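Long-range contacts in bifunctional protein PutA (Bdellovibrio bacteriovorus, PDB 5UR2), which probably oxidises proline to glutamate in two steps, using a flavin-dependent proline dehydrogenase domain and an NAD-dependent L-glutamate gamma-semialdehyde dehydrogenase domain: residues T141-G146 and S196-A201; F235-M240 and G269-A274; F117-S122 and Y403-E408; L145-L150 and L409-A414. One frame throughout, in Å; residues are numbered along the deposited sequence.

All four contacts belong to the proline dehydrogenase barrel and its edge. Contacts 1 and 2 are buried pairings of neighbouring parallel strands, and strands 194-197 and 235-238 place them side by side in the sheet. Contact 1 meets the modified flavin through a covalent lysine link, contact 2 mainly through hydrogen bonds. Contact 3 is also largely buried. It joins a loop to the last strand, 400-406, which lies next to strand 138-144 of contact 1. Backbone hydrogen bonds dominate there. Contact 4 is a surface contact without hydrogen bonds. It shares Leu145 and Gly146 with contact 1, and its helix 409-423 follows the strand of contact 3. Contacts 1, 2 and 3 all touch the flavin.

Contact 1 (T141-G146 and S196-A201); sequences TVDILG and SVKMTA. With P5F (N-propargylglycine-modified flavin adenine dinucleotide), chain F.
Ser196 OG has two partners: it donates a hydrogen bond to Thr141 OG1 at 2.8 Å, and it is bonded to Arg300 NH2. Thr141 OG1 in turn is bonded to Asn194 OD1. The hydroxyls therefore form a buried polar chain between the first two strands of the proline dehydrogenase barrel. The Thr141 hydroxyl lies anti to its own backbone N (chi1 -177°), which turns it toward Ser196. One backbone bond backs up this pair. Ser196 N donates to Val142 O at 2.8 Å, in an almost straight bond (175° at the hydrogen).

The next residue on the first strand, Asp143, brings one carboxylate oxygen close to the second strand. Its OD1 lies 3.1 Å from Ser196 O. Both atoms are acceptors, and this is not a hydrogen bond. The same OD1 lies 3.9 Å from Lys198 CD.

Lys198 is bent at chi2 (84°) and ends in a covalent bond. NZ is 1.3 Å from C23 of the modified flavin. The three carbons C23, C21 and C22 then lead to flavin N5, the product of inactivation by N-propargylglycine. The lysine is thereby tied to the cofactor. Its NZ is also hydrogen-bonded to Tyr403 OH.

Around this pair, strand 400-406 lies beside 138-144, and strand 235-238 lies beside 194-197. Helix 152-173 packs against both segments, with Tyr162 OH bonded to Ile144 N and Ser196 O.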
# COMPACT_ATOMS: atom_id res chain seq x y z
N THR B 141 -56.87 4.82 17.30
CA THR B 141 -56.34 6.13 16.97
C THR B 141 -55.93 6.07 15.51
O THR B 141 -55.24 5.12 15.10
CB THR B 141 -55.16 6.55 17.87
OG1 THR B 141 -54.74 7.88 17.51
CG2 THR B 141 -53.97 5.59 17.76
N VAL B 142 -56.44 7.02 14.69
CA VAL B 142 -56.23 6.99 13.24
C VAL B 142 -54.98 7.78 12.88
O VAL B 142 -54.76 8.90 13.37
CB VAL B 142 -57.46 7.51 12.48
CG1 VAL B 142 -57.14 7.62 11.02
CG2 VAL B 142 -58.63 6.57 12.67
N ASP B 143 -54.15 7.21 12.00
CA ASP B 143 -52.97 7.89 11.50
C ASP B 143 -52.91 7.78 9.99
O ASP B 143 -53.12 6.69 9.43
CB ASP B 143 -51.68 7.32 12.12
CG ASP B 143 -50.43 8.00 11.58
OD1 ASP B 143 -50.14 9.15 11.99
OD2 ASP B 143 -49.74 7.39 10.74
N ILE B 144 -52.64 8.90 9.32
CA ILE B 144 -52.57 8.94 7.87
C ILE B 144 -51.13 8.68 7.44
O ILE B 144 -50.26 9.53 7.63
CB ILE B 144 -53.08 10.27 7.32
CG1 ILE B 144 -54.51 10.50 7.81
CG2 ILE B 144 -53.05 10.26 5.79
CD1 ILE B 144 -55.04 11.88 7.52
N LEU B 145 -50.89 7.52 6.83
CA LEU B 145 -49.59 7.21 6.26
C LEU B 145 -49.31 8.11 5.06
O LEU B 145 -50.22 8.53 4.34
CB LEU B 145 -49.53 5.76 5.81
CG LEU B 145 -49.82 4.72 6.87
CD1 LEU B 145 -50.21 3.41 6.22
CD2 LEU B 145 -48.59 4.56 7.74
N GLY B 146 -48.03 8.43 4.88
CA GLY B 146 -47.64 9.20 3.72
C GLY B 146 -46.17 9.02 3.44
O GLY B 146 -45.42 8.51 4.27
N SER B 196 -53.84 10.61 15.37
CA SER B 196 -52.41 10.77 15.60
C SER B 196 -51.80 11.51 14.43
O SER B 196 -52.12 11.21 13.27
CB SER B 196 -51.70 9.43 15.79
OG SER B 196 -52.13 8.80 16.98
N VAL B 197 -50.90 12.44 14.74
CA VAL B 197 -50.29 13.36 13.80
C VAL B 197 -48.76 13.27 13.81
O VAL B 197 -48.15 13.25 14.88
CB VAL B 197 -50.73 14.81 14.11
CG1 VAL B 197 -50.11 15.79 13.12
CG2 VAL B 197 -52.25 14.92 14.07
N LYS B 198 -48.15 13.25 12.63
CA LYS B 198 -46.69 13.20 12.50
C LYS B 198 -46.25 14.62 12.24
O LYS B 198 -46.65 15.25 11.23
CB LYS B 198 -46.25 12.23 11.40
CG LYS B 198 -45.50 10.94 11.76
CD LYS B 198 -46.23 9.68 12.17
CE LYS B 198 -45.50 8.70 13.07
NZ LYS B 198 -46.18 7.50 13.56
N MET B 199 -45.43 15.17 13.14
CA MET B 199 -45.09 16.59 13.08
C MET B 199 -44.34 16.98 11.80
O MET B 199 -44.72 17.95 11.13
CB MET B 199 -44.23 16.99 14.29
CG MET B 199 -44.03 18.51 14.39
SD MET B 199 -42.90 19.04 15.69
CE MET B 199 -41.33 18.38 15.09
N THR B 200 -43.28 16.26 11.44
CA THR B 200 -42.51 16.68 10.28
C THR B 200 -43.27 16.55 8.97
O THR B 200 -42.81 17.07 7.95
CB THR B 200 -41.21 15.90 10.19
OG1 THR B 200 -41.51 14.53 9.85
CG2 THR B 200 -40.50 15.98 11.53
N ALA B 201 -44.41 15.87 8.95
CA ALA B 201 -45.20 15.83 7.73
C ALA B 201 -45.87 17.16 7.43
O ALA B 201 -46.35 17.34 6.31
CB ALA B 201 -46.25 14.73 7.82
PA P5F F . -40.74 -5.41 22.79
O1A P5F F . -40.96 -5.74 24.31
O2A P5F F . -40.27 -6.48 21.93
O5B P5F F . -39.71 -4.35 22.50
C5B P5F F . -39.08 -4.14 21.25
C4B P5F F . -38.38 -2.77 21.29
O4B P5F F . -37.22 -2.75 22.08
C3B P5F F . -37.94 -2.20 19.97
O3B P5F F . -38.97 -1.65 19.25
C2B P5F F . -36.95 -1.18 20.39
O2B P5F F . -37.61 -0.03 20.78
C1B P5F F . -36.31 -1.81 21.58
N9A P5F F . -35.07 -2.48 21.31
C8A P5F F . -34.84 -3.53 20.42
N7A P5F F . -33.55 -3.88 20.49
C5A P5F F . -32.90 -3.09 21.44
C6A P5F F . -31.59 -2.99 21.91
N6A P5F F . -30.57 -3.87 21.42
N1A P5F F . -31.27 -2.08 22.85
C2A P5F F . -32.20 -1.24 23.35
N3A P5F F . -33.48 -1.29 22.89
C4A P5F F . -33.86 -2.18 21.96
N1 P5F F . -42.58 4.19 18.21
C2 P5F F . -41.99 5.51 18.13
O2 P5F F . -40.62 5.62 18.23
N3 P5F F . -42.81 6.67 17.98
C4 P5F F . -44.22 6.59 17.89
O4 P5F F . -44.96 7.77 17.74
C4X P5F F . -44.84 5.20 17.96
N5 P5F F . -46.27 4.99 17.74
C5X P5F F . -46.82 3.72 18.25
C6 P5F F . -48.27 3.62 18.59
C7 P5F F . -48.78 2.43 19.17
C7M P5F F . -50.26 2.34 19.50
C8 P5F F . -47.92 1.32 19.43
C8M P5F F . -48.43 0.05 20.05
C9 P5F F . -46.54 1.41 19.12
C9A P5F F . -46.00 2.66 18.51
N10 P5F F . -44.57 2.75 18.21
C10 P5F F . -44.02 4.08 18.11
C1' P5F F . -43.66 1.57 18.20
C2' P5F F . -43.17 1.19 19.59
O2' P5F F . -42.33 2.18 20.04
C3' P5F F . -42.47 -0.16 19.68
O3' P5F F . -41.34 -0.11 18.90
C4' P5F F . -43.30 -1.35 19.23
O4' P5F F . -44.63 -1.04 19.47
C5' P5F F . -42.87 -2.71 19.82
O5' P5F F . -42.50 -2.66 21.18
P P5F F . -42.89 -3.75 22.31
O1P P5F F . -43.02 -3.26 23.81
O2P P5F F . -44.16 -4.40 21.64
O3P P5F F . -41.90 -5.01 21.95
C21 P5F F . -46.21 5.66 15.21
C22 P5F F . -46.33 5.38 16.53
C23 P5F F . -45.69 7.02 14.72

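Contact 2 (F235-M240 and G269-A274); sequences FVNLDM and GIVIQA. With P5F (N-propargylglycine-modified flavin adenine dinucleotide), chain F.
Leu238 and Ile270 lie side by side and point the same way, with Leu238 CD2 4.0 Å from Ile270 CD1. They belong to strands 235-238 and 268-273, the parallel pair of a beta-alpha-beta unit in the proline dehydrogenase barrel. Both face helix 246-257, which connects the two strands and supplies Thr249 and Phe253 to this side.

The strands pair through their backbones. Leu238 N donates to Gly269 O at 2.7 Å, and Gly269 N donates to Val236 O. A third bond, from Val271 N to Leu238 O, is weak. Beside Gly269 the Phe235 ring approaches obliquely, with CE1 3.7 Å from Gly269 N.

Past the strand, Met240 turns toward the partner segment. Its CB packs on Val271 CB at 3.7 Å. Bends at chi2 (62°) and chi3 (76°) fold the chain back, and CE ends near Val271 O and Ile270 CD1. The Met240 and Gln273 side chains cross obliquely.

At this end both segments read the pyrimidine edge of the flavin. Met240 N donates to flavin O4, and Met240 O accepts from flavin N3 at 2.8 Å. Asp239, in a salt bridge with Arg300, sets its OD2 3.2 Å from C23 of the inactivator link. The Gln273 amide is held by two acceptors: NE2 donates to flavin O2 at 2.7 Å, and it is also bonded to Glu241 O.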
# COMPACT_ATOMS: atom_id res chain seq x y z
N PHE B 235 -59.75 13.59 20.28
CA PHE B 235 -58.42 13.45 20.87
C PHE B 235 -57.37 13.59 19.77
O PHE B 235 -57.46 12.93 18.73
CB PHE B 235 -58.30 12.09 21.56
CG PHE B 235 -57.11 11.98 22.48
CD1 PHE B 235 -55.82 11.90 21.98
CD2 PHE B 235 -57.30 11.96 23.86
CE1 PHE B 235 -54.72 11.81 22.83
CE2 PHE B 235 -56.21 11.88 24.71
CZ PHE B 235 -54.91 11.80 24.19
N VAL B 236 -56.38 14.45 20.00
CA VAL B 236 -55.29 14.65 19.05
C VAL B 236 -53.98 14.28 19.73
O VAL B 236 -53.61 14.87 20.75
CB VAL B 236 -55.24 16.09 18.52
CG1 VAL B 236 -54.18 16.18 17.42
CG2 VAL B 236 -56.59 16.48 17.98
N ASN B 237 -53.30 13.29 19.16
CA ASN B 237 -52.03 12.80 19.67
C ASN B 237 -50.91 13.17 18.71
O ASN B 237 -51.03 12.96 17.50
CB ASN B 237 -52.08 11.28 19.86
CG ASN B 237 -50.94 10.77 20.72
OD1 ASN B 237 -49.82 10.61 20.24
ND2 ASN B 237 -51.22 10.54 22.00
N LEU B 238 -49.83 13.73 19.24
CA LEU B 238 -48.66 14.08 18.45
C LEU B 238 -47.67 12.93 18.57
O LEU B 238 -47.25 12.60 19.69
CB LEU B 238 -48.03 15.40 18.92
CG LEU B 238 -46.90 15.97 18.05
CD1 LEU B 238 -47.42 16.24 16.64
CD2 LEU B 238 -46.30 17.23 18.65
N ASP B 239 -47.35 12.28 17.45
CA ASP B 239 -46.40 11.18 17.48
C ASP B 239 -44.99 11.70 17.73
O ASP B 239 -44.71 12.91 17.68
CB ASP B 239 -46.45 10.35 16.19
CG ASP B 239 -47.71 9.47 16.09
OD1 ASP B 239 -48.32 9.15 17.13
OD2 ASP B 239 -48.09 9.08 14.97
N MET B 240 -44.08 10.78 18.02
CA MET B 240 -42.67 11.11 18.19
C MET B 240 -41.86 10.39 17.13
O MET B 240 -41.93 9.16 17.03
CB MET B 240 -42.15 10.73 19.57
CG MET B 240 -40.74 11.24 19.79
SD MET B 240 -40.66 13.04 19.73
CE MET B 240 -41.36 13.40 21.34
N GLY B 269 -52.23 14.53 23.37
CA GLY B 269 -51.23 13.59 23.83
C GLY B 269 -49.94 13.72 23.05
O GLY B 269 -49.91 14.15 21.89
N ILE B 270 -48.86 13.30 23.71
CA ILE B 270 -47.51 13.30 23.15
C ILE B 270 -46.90 11.93 23.43
O ILE B 270 -47.23 11.27 24.43
CB ILE B 270 -46.64 14.45 23.75
CG1 ILE B 270 -45.22 14.53 23.15
CG2 ILE B 270 -46.51 14.28 25.25
CD1 ILE B 270 -45.11 15.05 21.75
N VAL B 271 -46.02 11.48 22.51
CA VAL B 271 -45.34 10.20 22.65
C VAL B 271 -43.98 10.39 23.30
O VAL B 271 -43.23 11.31 22.94
CB VAL B 271 -45.20 9.50 21.28
CG1 VAL B 271 -44.30 8.29 21.41
CG2 VAL B 271 -46.58 9.07 20.77
N ILE B 272 -43.64 9.50 24.22
CA ILE B 272 -42.30 9.39 24.77
C ILE B 272 -41.78 7.99 24.50
O ILE B 272 -42.50 7.00 24.69
CB ILE B 272 -42.29 9.72 26.28
CG1 ILE B 272 -42.53 11.22 26.50
CG2 ILE B 272 -40.98 9.29 26.92
CD1 ILE B 272 -41.42 12.12 25.96
N GLN B 273 -40.51 7.90 24.04
CA GLN B 273 -39.86 6.64 23.66
C GLN B 273 -38.90 6.20 24.76
O GLN B 273 -37.84 6.81 24.95
CB GLN B 273 -39.11 6.79 22.33
CG GLN B 273 -40.01 7.21 21.15
CD GLN B 273 -39.33 8.20 20.22
OE1 GLN B 273 -38.63 9.10 20.67
NE2 GLN B 273 -39.56 8.05 18.91
N ALA B 274 -39.26 5.13 25.47
CA ALA B 274 -38.44 4.67 26.58
C ALA B 274 -37.09 4.11 26.15
O ALA B 274 -36.23 3.91 27.00
CB ALA B 274 -39.20 3.60 27.40
PA P5F F . -40.74 -5.41 22.79
O1A P5F F . -40.96 -5.74 24.31
O2A P5F F . -40.27 -6.48 21.93
O5B P5F F . -39.71 -4.35 22.50
C5B P5F F . -39.08 -4.14 21.25
C4B P5F F . -38.38 -2.77 21.29
O4B P5F F . -37.22 -2.75 22.08
C3B P5F F . -37.94 -2.20 19.97
O3B P5F F . -38.97 -1.65 19.25
C2B P5F F . -36.95 -1.18 20.39
O2B P5F F . -37.61 -0.03 20.78
C1B P5F F . -36.31 -1.81 21.58
N9A P5F F . -35.07 -2.48 21.31
C8A P5F F . -34.84 -3.53 20.42
N7A P5F F . -33.55 -3.88 20.49
C5A P5F F . -32.90 -3.09 21.44
C6A P5F F . -31.59 -2.99 21.91
N6A P5F F . -30.57 -3.87 21.42
N1A P5F F . -31.27 -2.08 22.85
C2A P5F F . -32.20 -1.24 23.35
N3A P5F F . -33.48 -1.29 22.89
C4A P5F F . -33.86 -2.18 21.96
N1 P5F F . -42.58 4.19 18.21
C2 P5F F . -41.99 5.51 18.13
O2 P5F F . -40.62 5.62 18.23
N3 P5F F . -42.81 6.67 17.98
C4 P5F F . -44.22 6.59 17.89
O4 P5F F . -44.96 7.77 17.74
C4X P5F F . -44.84 5.20 17.96
N5 P5F F . -46.27 4.99 17.74
C5X P5F F . -46.82 3.72 18.25
C6 P5F F . -48.27 3.62 18.59
C7 P5F F . -48.78 2.43 19.17
C7M P5F F . -50.26 2.34 19.50
C8 P5F F . -47.92 1.32 19.43
C8M P5F F . -48.43 0.05 20.05
C9 P5F F . -46.54 1.41 19.12
C9A P5F F . -46.00 2.66 18.51
N10 P5F F . -44.57 2.75 18.21
C10 P5F F . -44.02 4.08 18.11
C1' P5F F . -43.66 1.57 18.20
C2' P5F F . -43.17 1.19 19.59
O2' P5F F . -42.33 2.18 20.04
C3' P5F F . -42.47 -0.16 19.68
O3' P5F F . -41.34 -0.11 18.90
C4' P5F F . -43.30 -1.35 19.23
O4' P5F F . -44.63 -1.04 19.47
C5' P5F F . -42.87 -2.71 19.82
O5' P5F F . -42.50 -2.66 21.18
P P5F F . -42.89 -3.75 22.31
O1P P5F F . -43.02 -3.26 23.81
O2P P5F F . -44.16 -4.40 21.64
O3P P5F F . -41.90 -5.01 21.95
C21 P5F F . -46.21 5.66 15.21
C22 P5F F . -46.33 5.38 16.53
C23 P5F F . -45.69 7.02 14.72

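Contact 3 (F117-S122 and Y403-E408). With P5F (N-propargylglycine-modified flavin adenine dinucleotide), chain F.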
# COMPACT_ATOMS: atom_id res chain seq x y z
N PHE B 117 -52.10 -5.00 8.39
CA PHE B 117 -51.64 -3.96 9.30
C PHE B 117 -52.19 -2.57 8.99
O PHE B 117 -51.98 -1.65 9.77
CB PHE B 117 -50.10 -3.88 9.31
CG PHE B 117 -49.43 -5.20 9.60
CD1 PHE B 117 -49.56 -5.81 10.85
CD2 PHE B 117 -48.67 -5.84 8.63
CE1 PHE B 117 -48.95 -7.02 11.11
CE2 PHE B 117 -48.04 -7.05 8.89
CZ PHE B 117 -48.18 -7.64 10.13
N ILE B 118 -52.91 -2.41 7.88
CA ILE B 118 -53.45 -1.12 7.47
C ILE B 118 -54.96 -1.26 7.41
O ILE B 118 -55.48 -2.13 6.70
CB ILE B 118 -52.87 -0.68 6.12
CG1 ILE B 118 -51.38 -0.42 6.28
CG2 ILE B 118 -53.57 0.58 5.59
CD1 ILE B 118 -50.60 -0.75 5.06
N THR B 119 -55.67 -0.41 8.16
CA THR B 119 -57.11 -0.59 8.29
C THR B 119 -57.82 -0.26 6.98
O THR B 119 -58.92 -0.78 6.73
CB THR B 119 -57.67 0.28 9.42
OG1 THR B 119 -57.52 1.66 9.08
CG2 THR B 119 -56.90 0.00 10.71
N GLY B 120 -57.23 0.60 6.16
CA GLY B 120 -57.83 0.96 4.89
C GLY B 120 -56.93 1.92 4.14
O GLY B 120 -56.06 2.58 4.72
N GLU B 121 -57.16 1.99 2.82
CA GLU B 121 -56.44 2.93 1.97
C GLU B 121 -56.95 4.36 2.11
O GLU B 121 -56.25 5.30 1.71
CB GLU B 121 -56.53 2.53 0.50
CG GLU B 121 -55.71 1.33 0.09
CD GLU B 121 -55.53 1.26 -1.42
OE1 GLU B 121 -54.78 0.37 -1.89
OE2 GLU B 121 -56.12 2.09 -2.15
N SER B 122 -58.15 4.54 2.63
CA SER B 122 -58.77 5.84 2.80
C SER B 122 -59.59 5.83 4.07
O SER B 122 -59.98 4.77 4.57
CB SER B 122 -59.67 6.17 1.60
OG SER B 122 -60.76 5.27 1.53
N TYR B 403 -53.80 1.24 17.23
CA TYR B 403 -53.20 2.14 16.25
C TYR B 403 -53.68 1.76 14.85
O TYR B 403 -53.45 0.63 14.40
CB TYR B 403 -51.68 2.07 16.35
CG TYR B 403 -50.97 3.12 15.55
CD1 TYR B 403 -50.87 4.43 16.02
CD2 TYR B 403 -50.39 2.79 14.33
CE1 TYR B 403 -50.21 5.40 15.28
CE2 TYR B 403 -49.72 3.75 13.58
CZ TYR B 403 -49.63 5.05 14.06
OH TYR B 403 -48.98 6.00 13.30
N ALA B 404 -54.33 2.69 14.17
CA ALA B 404 -55.09 2.40 12.96
C ALA B 404 -54.50 3.13 11.77
O ALA B 404 -54.90 4.26 11.46
CB ALA B 404 -56.56 2.77 13.16
N PRO B 405 -53.53 2.54 11.07
CA PRO B 405 -52.96 3.22 9.91
C PRO B 405 -53.95 3.22 8.76
O PRO B 405 -54.67 2.25 8.53
CB PRO B 405 -51.72 2.38 9.58
CG PRO B 405 -51.55 1.42 10.73
CD PRO B 405 -52.92 1.22 11.30
N VAL B 406 -53.94 4.33 8.03
CA VAL B 406 -54.74 4.55 6.83
C VAL B 406 -53.80 5.10 5.77
O VAL B 406 -53.04 6.03 6.05
CB VAL B 406 -55.88 5.56 7.10
CG1 VAL B 406 -56.71 5.76 5.86
CG2 VAL B 406 -56.75 5.11 8.27
N GLY B 407 -53.84 4.55 4.57
CA GLY B 407 -53.01 5.13 3.53
C GLY B 407 -52.84 4.25 2.30
O GLY B 407 -53.30 3.11 2.25
N GLU B 408 -52.16 4.84 1.32
CA GLU B 408 -51.98 4.27 -0.00
C GLU B 408 -50.94 3.15 0.02
O GLU B 408 -50.20 2.97 0.99
CB GLU B 408 -51.58 5.36 -1.00
CG GLU B 408 -52.66 6.43 -1.23
CD GLU B 408 -53.78 5.99 -2.16
OE1 GLU B 408 -53.79 4.82 -2.62
OE2 GLU B 408 -54.68 6.83 -2.42
PA P5F F . -40.74 -5.41 22.79
O1A P5F F . -40.96 -5.74 24.31
O2A P5F F . -40.27 -6.48 21.93
O5B P5F F . -39.71 -4.35 22.50
C5B P5F F . -39.08 -4.14 21.25
C4B P5F F . -38.38 -2.77 21.29
O4B P5F F . -37.22 -2.75 22.08
C3B P5F F . -37.94 -2.20 19.97
O3B P5F F . -38.97 -1.65 19.25
C2B P5F F . -36.95 -1.18 20.39
O2B P5F F . -37.61 -0.03 20.78
C1B P5F F . -36.31 -1.81 21.58
N9A P5F F . -35.07 -2.48 21.31
C8A P5F F . -34.84 -3.53 20.42
N7A P5F F . -33.55 -3.88 20.49
C5A P5F F . -32.90 -3.09 21.44
C6A P5F F . -31.59 -2.99 21.91
N6A P5F F . -30.57 -3.87 21.42
N1A P5F F . -31.27 -2.08 22.85
C2A P5F F . -32.20 -1.24 23.35
N3A P5F F . -33.48 -1.29 22.89
C4A P5F F . -33.86 -2.18 21.96
N1 P5F F . -42.58 4.19 18.21
C2 P5F F . -41.99 5.51 18.13
O2 P5F F . -40.62 5.62 18.23
N3 P5F F . -42.81 6.67 17.98
C4 P5F F . -44.22 6.59 17.89
O4 P5F F . -44.96 7.77 17.74
C4X P5F F . -44.84 5.20 17.96
N5 P5F F . -46.27 4.99 17.74
C5X P5F F . -46.82 3.72 18.25
C6 P5F F . -48.27 3.62 18.59
C7 P5F F . -48.78 2.43 19.17
C7M P5F F . -50.26 2.34 19.50
C8 P5F F . -47.92 1.32 19.43
C8M P5F F . -48.43 0.05 20.05
C9 P5F F . -46.54 1.41 19.12
C9A P5F F . -46.00 2.66 18.51
N10 P5F F . -44.57 2.75 18.21
C10 P5F F . -44.02 4.08 18.11
C1' P5F F . -43.66 1.57 18.20
C2' P5F F . -43.17 1.19 19.59
O2' P5F F . -42.33 2.18 20.04
C3' P5F F . -42.47 -0.16 19.68
O3' P5F F . -41.34 -0.11 18.90
C4' P5F F . -43.30 -1.35 19.23
O4' P5F F . -44.63 -1.04 19.47
C5' P5F F . -42.87 -2.71 19.82
O5' P5F F . -42.50 -2.66 21.18
P P5F F . -42.89 -3.75 22.31
O1P P5F F . -43.02 -3.26 23.81
O2P P5F F . -44.16 -4.40 21.64
O3P P5F F . -41.90 -5.01 21.95
C21 P5F F . -46.21 5.66 15.21
C22 P5F F . -46.33 5.38 16.53
C23 P5F F . -45.69 7.02 14.72
O HOH W 1 -52.94 0.22 1.06
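Thr119 and Gly120 dock on Pro405 and Gly407 in a largely buried contact of loop with strand. The loop links helices 103-115 and 123-135. The strand, 400-406, is the eighth and last of the proline dehydrogenase beta-alpha barrel.

Pro405 O is held by two donors from one residue. Thr119 N reaches it at 2.9 Å, nearly along the C=O axis. Thr119 OG1 donates to it at 3.0 Å from above the carbonyl plane. The hydroxyl sits between the backbone N and the carbonyl carbon (chi1 66°), and this brings it to the same oxygen as the N-H. The methyl of Thr119 turns the other way, with CG2 3.7 Å from Ala404 CB.

Further along, Gly407 N donates to Gly120 O at 3.0 Å, in the carbonyl plane. Val406 CA adds a C-H...O contact to this oxygen. Val406 CG1 presses on the loop backbone, 3.4 Å from Ser122 C. Ser122 is the N-cap of helix 123-135, its OG bonded to Glu125 N. Glu408 holds the N-cap position of helix 409-423. The contact thus ties together the starts of two helices.

Tyr403 looks to the barrel interior. Its OH is 3.4 Å from flavin atom C21.

At the exposed end, Glu121 OE2 and Glu408 OE1 lie 3.6 Å apart, and their like charges probably repel. Nearby a water donates to Gly407 O at 3.1 Å, and more weakly to Glu121 OE1.

Contact 4 (L145-L150 and L409-A414)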
# COMPACT_ATOMS: atom_id res chain seq x y z
N LEU B 145 -50.89 7.52 6.83
CA LEU B 145 -49.59 7.21 6.26
C LEU B 145 -49.31 8.11 5.06
O LEU B 145 -50.22 8.53 4.34
CB LEU B 145 -49.53 5.76 5.81
CG LEU B 145 -49.82 4.72 6.87
CD1 LEU B 145 -50.21 3.41 6.22
CD2 LEU B 145 -48.59 4.56 7.74
N GLY B 146 -48.03 8.43 4.88
CA GLY B 146 -47.64 9.20 3.72
C GLY B 146 -46.17 9.02 3.44
O GLY B 146 -45.42 8.51 4.27
N GLU B 147 -45.76 9.44 2.24
CA GLU B 147 -44.34 9.51 1.95
C GLU B 147 -43.75 10.73 2.66
O GLU B 147 -44.45 11.48 3.34
CB GLU B 147 -44.09 9.56 0.45
CG GLU B 147 -45.17 8.90 -0.37
CD GLU B 147 -44.75 8.65 -1.81
OE1 GLU B 147 -43.54 8.76 -2.10
OE2 GLU B 147 -45.64 8.38 -2.64
N ALA B 148 -42.44 10.92 2.51
CA ALA B 148 -41.80 12.06 3.14
C ALA B 148 -42.39 13.36 2.62
O ALA B 148 -42.73 13.48 1.44
CB ALA B 148 -40.29 12.02 2.88
N THR B 149 -42.58 14.31 3.53
CA THR B 149 -42.95 15.67 3.14
C THR B 149 -41.67 16.38 2.72
O THR B 149 -40.90 16.86 3.56
CB THR B 149 -43.66 16.41 4.27
OG1 THR B 149 -44.97 15.86 4.46
CG2 THR B 149 -43.79 17.91 3.94
N LEU B 150 -41.44 16.45 1.41
CA LEU B 150 -40.28 17.12 0.84
C LEU B 150 -40.58 18.51 0.31
O LEU B 150 -39.65 19.29 0.10
CB LEU B 150 -39.69 16.27 -0.30
CG LEU B 150 -39.10 14.93 0.13
CD1 LEU B 150 -38.53 14.18 -1.04
CD2 LEU B 150 -38.03 15.16 1.17
N LEU B 409 -50.88 2.42 -1.10
CA LEU B 409 -50.07 1.21 -1.18
C LEU B 409 -48.59 1.49 -0.93
O LEU B 409 -47.90 0.67 -0.32
CB LEU B 409 -50.27 0.55 -2.55
N ILE B 410 -48.07 2.61 -1.44
CA ILE B 410 -46.65 2.90 -1.35
C ILE B 410 -46.21 3.19 0.08
O ILE B 410 -45.31 2.50 0.57
CB ILE B 410 -46.25 4.02 -2.32
CG1 ILE B 410 -46.23 3.50 -3.75
CG2 ILE B 410 -44.90 4.60 -1.94
CD1 ILE B 410 -45.37 4.31 -4.66
N PRO B 411 -46.78 4.16 0.81
CA PRO B 411 -46.44 4.24 2.25
C PRO B 411 -46.87 3.00 3.03
O PRO B 411 -46.24 2.65 4.04
CB PRO B 411 -47.16 5.50 2.74
CG PRO B 411 -47.43 6.30 1.48
CD PRO B 411 -47.67 5.27 0.41
N GLY B 412 -47.93 2.32 2.57
CA GLY B 412 -48.37 1.11 3.25
C GLY B 412 -47.40 -0.05 3.14
O GLY B 412 -47.28 -0.85 4.07
N MET B 413 -46.69 -0.15 2.02
CA MET B 413 -45.65 -1.16 1.87
C MET B 413 -44.38 -0.79 2.62
O MET B 413 -43.62 -1.68 2.98
CB MET B 413 -45.34 -1.39 0.39
CG MET B 413 -45.39 -2.85 -0.02
SD MET B 413 -47.00 -3.62 0.22
CE MET B 413 -48.10 -2.43 -0.55
N ALA B 414 -44.15 0.51 2.86
CA ALA B 414 -43.08 0.90 3.77
C ALA B 414 -43.38 0.46 5.20
O ALA B 414 -42.53 -0.13 5.87
CB ALA B 414 -42.85 2.41 3.70
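The ring of Pro411 packs on the backbone of Gly146 and Glu147, at the rim of the proline dehydrogenase beta-alpha barrel. Its CG lies 3.6 Å from both Gly146 C and Glu147 N, over the peptide between them. The segment 145-150 is the loop that follows the first barrel strand, 138-144. Pro411 stands in the first turn of helix 409-423, just after the last strand. No hydrogen bond crosses the contact.

Two side chains of the loop flank the ring. Leu145 sets its CB 3.9 Å from Pro411 CB. Its CD1 lies 4.2 Å from Gly412 CA. On the other flank Glu147 CG meets Pro411 CG at 3.9 Å. An extended chi2 (-166°) sets Glu147 CD 4.1 Å from Ile410 CG2, and OE2 lies 3.9 Å from the same methyl. This is a van der Waals contact of a carboxylate with a methyl, at an exposed residue.

Further bonds hold the loop and the helix in their surroundings. Leu145 is joined by a backbone bond to Val406 of the last strand, and Thr149 OG1 bonds to Ala201 O. The loop also meets the aldehyde dehydrogenase part of the chain: Ala148 N donates to Asp762 OD2, and Glu147 OE1 makes a long, weak ion pair with Arg799. Within the helix, Met413 N donates to Leu409 O at 2.8 Å, which closes the first turn round Pro411.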